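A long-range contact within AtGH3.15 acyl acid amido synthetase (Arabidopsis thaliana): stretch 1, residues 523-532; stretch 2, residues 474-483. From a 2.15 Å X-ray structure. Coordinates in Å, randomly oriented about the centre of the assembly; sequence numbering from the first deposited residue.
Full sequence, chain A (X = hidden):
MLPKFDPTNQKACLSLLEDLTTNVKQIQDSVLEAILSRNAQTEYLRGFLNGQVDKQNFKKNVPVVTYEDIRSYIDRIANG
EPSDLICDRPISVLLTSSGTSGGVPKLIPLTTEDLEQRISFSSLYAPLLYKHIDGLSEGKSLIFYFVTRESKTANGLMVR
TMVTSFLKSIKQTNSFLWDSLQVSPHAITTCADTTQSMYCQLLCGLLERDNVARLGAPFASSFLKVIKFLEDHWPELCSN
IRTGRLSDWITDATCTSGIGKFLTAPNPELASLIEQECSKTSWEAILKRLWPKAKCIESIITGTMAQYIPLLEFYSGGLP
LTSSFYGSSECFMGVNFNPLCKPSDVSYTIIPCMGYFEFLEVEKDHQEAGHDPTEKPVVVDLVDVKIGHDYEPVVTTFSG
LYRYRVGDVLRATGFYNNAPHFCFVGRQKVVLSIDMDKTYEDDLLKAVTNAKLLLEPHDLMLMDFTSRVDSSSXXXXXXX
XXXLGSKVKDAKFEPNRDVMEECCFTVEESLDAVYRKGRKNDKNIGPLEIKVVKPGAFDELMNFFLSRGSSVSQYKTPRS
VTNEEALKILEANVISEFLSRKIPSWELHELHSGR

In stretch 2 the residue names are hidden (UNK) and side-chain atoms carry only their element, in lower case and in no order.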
# COMPACT_ATOMS: atom_id res chain seq x y z
N LYS A 523 29.61 21.16 -10.31
CA LYS A 523 30.59 20.11 -10.61
C LYS A 523 30.75 19.09 -9.49
O LYS A 523 31.64 18.23 -9.57
CB LYS A 523 31.96 20.71 -10.97
CG LYS A 523 32.97 19.75 -11.58
CD LYS A 523 32.34 18.90 -12.66
CE LYS A 523 31.95 19.77 -13.85
NZ LYS A 523 33.06 19.83 -14.83
N ASN A 524 29.92 19.12 -8.44
CA ASN A 524 30.11 18.17 -7.35
C ASN A 524 29.33 16.87 -7.51
O ASN A 524 29.48 15.98 -6.67
CB ASN A 524 29.73 18.80 -6.00
CG ASN A 524 28.38 19.47 -6.03
OD1 ASN A 524 28.28 20.70 -6.00
ND2 ASN A 524 27.32 18.67 -6.14
N ILE A 525 28.51 16.75 -8.54
CA ILE A 525 27.74 15.53 -8.80
C ILE A 525 28.22 14.93 -10.11
O ILE A 525 28.28 15.62 -11.13
CB ILE A 525 26.22 15.80 -8.83
CG1 ILE A 525 25.74 16.25 -7.45
CG2 ILE A 525 25.46 14.54 -9.23
CD1 ILE A 525 24.39 16.95 -7.46
N GLY A 526 28.60 13.65 -10.07
CA GLY A 526 29.07 12.96 -11.25
C GLY A 526 27.93 12.36 -12.06
O GLY A 526 26.75 12.54 -11.76
N PRO A 527 28.28 11.63 -13.12
CA PRO A 527 27.26 11.15 -14.06
C PRO A 527 26.44 10.01 -13.48
O PRO A 527 26.98 9.04 -12.94
CB PRO A 527 28.08 10.69 -15.28
CG PRO A 527 29.49 11.24 -15.05
CD PRO A 527 29.64 11.29 -13.57
N LEU A 528 25.12 10.11 -13.61
CA LEU A 528 24.25 9.07 -13.10
C LEU A 528 24.56 7.74 -13.78
O LEU A 528 24.90 7.68 -14.96
CB LEU A 528 22.78 9.42 -13.30
CG LEU A 528 21.75 8.43 -12.75
CD1 LEU A 528 20.60 9.16 -12.08
CD2 LEU A 528 21.22 7.52 -13.86
N GLU A 529 24.42 6.67 -13.01
CA GLU A 529 24.76 5.33 -13.44
C GLU A 529 23.56 4.42 -13.27
O GLU A 529 22.93 4.42 -12.21
CB GLU A 529 25.94 4.79 -12.63
CG GLU A 529 26.32 3.36 -12.94
CD GLU A 529 27.64 2.96 -12.28
OE1 GLU A 529 28.14 3.72 -11.42
OE2 GLU A 529 28.19 1.90 -12.64
N ILE A 530 23.25 3.64 -14.29
CA ILE A 530 22.26 2.58 -14.20
C ILE A 530 22.99 1.25 -14.29
O ILE A 530 23.76 1.03 -15.23
CB ILE A 530 21.17 2.69 -15.28
CG1 ILE A 530 20.32 3.94 -15.06
CG2 ILE A 530 20.30 1.43 -15.28
CD1 ILE A 530 19.29 4.19 -16.16
N LYS A 531 22.75 0.39 -13.31
CA LYS A 531 23.29 -0.96 -13.30
C LYS A 531 22.13 -1.93 -13.50
O LYS A 531 21.14 -1.89 -12.76
CB LYS A 531 24.04 -1.25 -11.99
CG LYS A 531 25.25 -0.33 -11.75
CD LYS A 531 25.81 -0.44 -10.32
CE LYS A 531 27.31 -0.60 -10.31
NZ LYS A 531 28.00 0.24 -9.30
N VAL A 532 22.23 -2.75 -14.54
CA VAL A 532 21.22 -3.77 -14.79
C VAL A 532 21.54 -5.00 -13.96
O VAL A 532 22.66 -5.51 -14.00
CB VAL A 532 21.16 -4.10 -16.29
CG1 VAL A 532 20.21 -5.25 -16.54
CG2 VAL A 532 20.71 -2.86 -17.06
N UNK A 474 36.04 10.23 -6.31
CA UNK A 474 36.24 11.63 -6.57
C UNK A 474 35.00 12.46 -6.40
O UNK A 474 34.86 13.20 -5.42
c UNK A 474 40.55 11.24 -7.92
c UNK A 474 39.55 9.29 -8.83
c UNK A 474 38.30 9.87 -8.67
c UNK A 474 40.67 9.98 -8.45
c UNK A 474 39.31 11.81 -7.77
c UNK A 474 36.81 11.77 -7.97
c UNK A 474 38.17 11.14 -8.13
N UNK A 475 34.09 12.32 -7.43
CA UNK A 475 32.84 13.04 -7.23
C UNK A 475 31.75 11.95 -7.05
O UNK A 475 31.80 10.92 -7.69
c UNK A 475 33.42 13.01 -9.54
c UNK A 475 32.69 13.81 -8.52
c UNK A 475 34.05 11.84 -8.87
N UNK A 476 30.81 12.19 -6.15
CA UNK A 476 29.73 11.27 -5.89
C UNK A 476 28.72 11.25 -7.02
O UNK A 476 28.59 12.20 -7.79
N UNK A 477 28.00 10.13 -7.13
CA UNK A 477 26.95 10.02 -8.14
C UNK A 477 25.90 9.00 -7.71
O UNK A 477 26.13 8.17 -6.83
c UNK A 477 27.99 8.25 -9.64
n UNK A 477 29.18 7.80 -9.11
c UNK A 477 27.40 7.18 -10.23
c UNK A 477 29.32 6.51 -9.39
c UNK A 477 27.54 9.67 -9.51
n UNK A 477 28.25 6.11 -10.06
N UNK A 478 24.74 9.10 -8.34
CA UNK A 478 23.65 8.17 -8.09
C UNK A 478 23.86 6.88 -8.86
O UNK A 478 24.32 6.88 -10.00
c UNK A 478 22.08 11.51 -5.89
c UNK A 478 22.54 10.42 -6.62
c UNK A 478 20.90 12.13 -6.27
o UNK A 478 20.43 13.21 -5.56
c UNK A 478 22.31 8.76 -8.51
c UNK A 478 20.65 10.59 -8.06
c UNK A 478 21.83 9.95 -7.71
c UNK A 478 20.18 11.67 -7.34
N UNK A 479 23.50 5.77 -8.21
CA UNK A 479 23.43 4.45 -8.83
C UNK A 479 21.97 4.00 -8.79
O UNK A 479 21.39 3.90 -7.70
c UNK A 479 25.79 3.81 -8.22
c UNK A 479 24.07 2.04 -8.61
c UNK A 479 24.32 3.44 -8.08
N UNK A 480 21.39 3.71 -9.95
CA UNK A 480 20.05 3.12 -10.04
C UNK A 480 20.16 1.67 -10.52
O UNK A 480 20.72 1.40 -11.59
c UNK A 480 17.67 3.62 -10.65
c UNK A 480 19.41 5.43 -10.82
c UNK A 480 19.13 3.93 -10.96
c UNK A 480 18.96 6.03 -9.51
N UNK A 481 19.61 0.74 -9.74
CA UNK A 481 19.58 -0.67 -10.11
C UNK A 481 18.28 -0.98 -10.86
O UNK A 481 17.19 -0.77 -10.32
c UNK A 481 19.70 -1.58 -8.89
c UNK A 481 20.97 -1.38 -8.08
c UNK A 481 23.32 -1.86 -7.67
o UNK A 481 24.44 -0.78 -5.85
c UNK A 481 21.00 -0.51 -6.99
c UNK A 481 22.16 -0.31 -6.25
c UNK A 481 22.15 -2.05 -8.41
c UNK A 481 23.31 -0.99 -6.59
N UNK A 482 18.40 -1.51 -12.07
CA UNK A 482 17.26 -1.82 -12.93
C UNK A 482 17.21 -3.33 -13.17
O UNK A 482 18.17 -3.91 -13.67
c UNK A 482 16.42 1.07 -15.44
c UNK A 482 15.91 2.30 -14.98
c UNK A 482 17.37 -1.09 -14.27
n UNK A 482 15.98 2.28 -13.61
c UNK A 482 16.01 1.82 -17.68
c UNK A 482 16.79 0.30 -14.28
c UNK A 482 15.45 3.29 -15.84
c UNK A 482 16.50 1.07 -13.21
c UNK A 482 16.47 0.83 -16.81
c UNK A 482 15.50 3.02 -17.18
N UNK A 483 16.09 -3.95 -12.82
CA UNK A 483 15.86 -5.34 -13.21
C UNK A 483 14.92 -5.35 -14.42
O UNK A 483 13.78 -4.89 -14.32
c UNK A 483 14.63 -8.52 -11.36
c UNK A 483 15.05 -7.62 -12.50
o UNK A 483 13.83 -9.45 -11.62
c UNK A 483 15.27 -6.17 -12.07
o UNK A 483 15.11 -8.32 -10.22
O HOH W 1 24.48 11.00 -10.43

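Position 474 carries one carbon and then a ring of six carbons, with no heteroatom. It touches nothing on stretch 1 and is poorly ordered. This is Phe474.

Position 475 has three carbons that close a ring onto the backbone N. Its CB lies 4.3 Å from Asn524 O. The closed ring makes it Pro475.

Position 476 has no side-chain atoms. Its carbonyl O accepts a nearly straight hydrogen bond from Gly526 N, at 2.7 Å. With no side chain, it is Gly476.

Position 477 has one carbon, then a five-membered ring of three carbons and two nitrogens. One ring nitrogen meets the Glu529 carboxylate. This is His477. Its NE2 donates a hydrogen bond to Glu529 OE1 at 2.8 Å, and the acceptor sits at the ring edge, near the ring plane. Pro527 O is 3.3 Å from His477 CD2.

Position 478 has one carbon and a six-carbon ring bearing one oxygen. Its CB packs 4.0 Å from Leu528 CD1. This is Tyr478. The end of the side chain leads away, and its hydroxyl is bonded elsewhere in the structure. A water accepts from Tyr478 N at 2.8 Å and donates to Gly526 O at 3.0 Å, linking the backbones.

Position 479 has three carbons, one carrying the other two. One of the two branch carbons lies against Lys531 CD. This is Val479; the carbon is CG1, 3.5 Å from Lys531 CD.

Position 480 has four carbons, forked at the first, with one arm two carbons long. It makes an apolar contact with Leu528 CD2. This is Ile480; its CG1 is 4.1 Å from Leu528 CD2.

Position 481 again has one carbon and a six-carbon ring bearing one oxygen. Lys531 CD lies near the ring. This is Tyr481; its CE1 is 3.9 Å from Lys531 CD.

Position 482 has one carbon, then fused five- and six-membered rings holding eight carbons and one nitrogen. Ile530 CD1 lies over the face of the six-membered ring, 4.0 Å from its centroid. Only Trp482 fits.

Position 483 has three carbons, the third carrying two oxygens. It makes no contact with stretch 1. This is Glu483.

The contact is a parallel strand pairing. Glu529 N donates to Tyr478 O (3.0 Å), and Ile480 N to Glu529 O (2.8 Å). Lys531 N then donates to Ile480 O (2.8 Å), and Trp482 N to Lys531 O (2.9 Å). Donors therefore alternate between the strands. Glu529, Lys531, Val479 and Tyr481 share one sheet face; Ile530, Val532, Ile480 and Trp482 share the other. On the first, the aliphatic part of Lys531 packs against its neighbours. On the second, the packing is apolar.

Stretch 2, residues 474-483: FPGHYVIYWE
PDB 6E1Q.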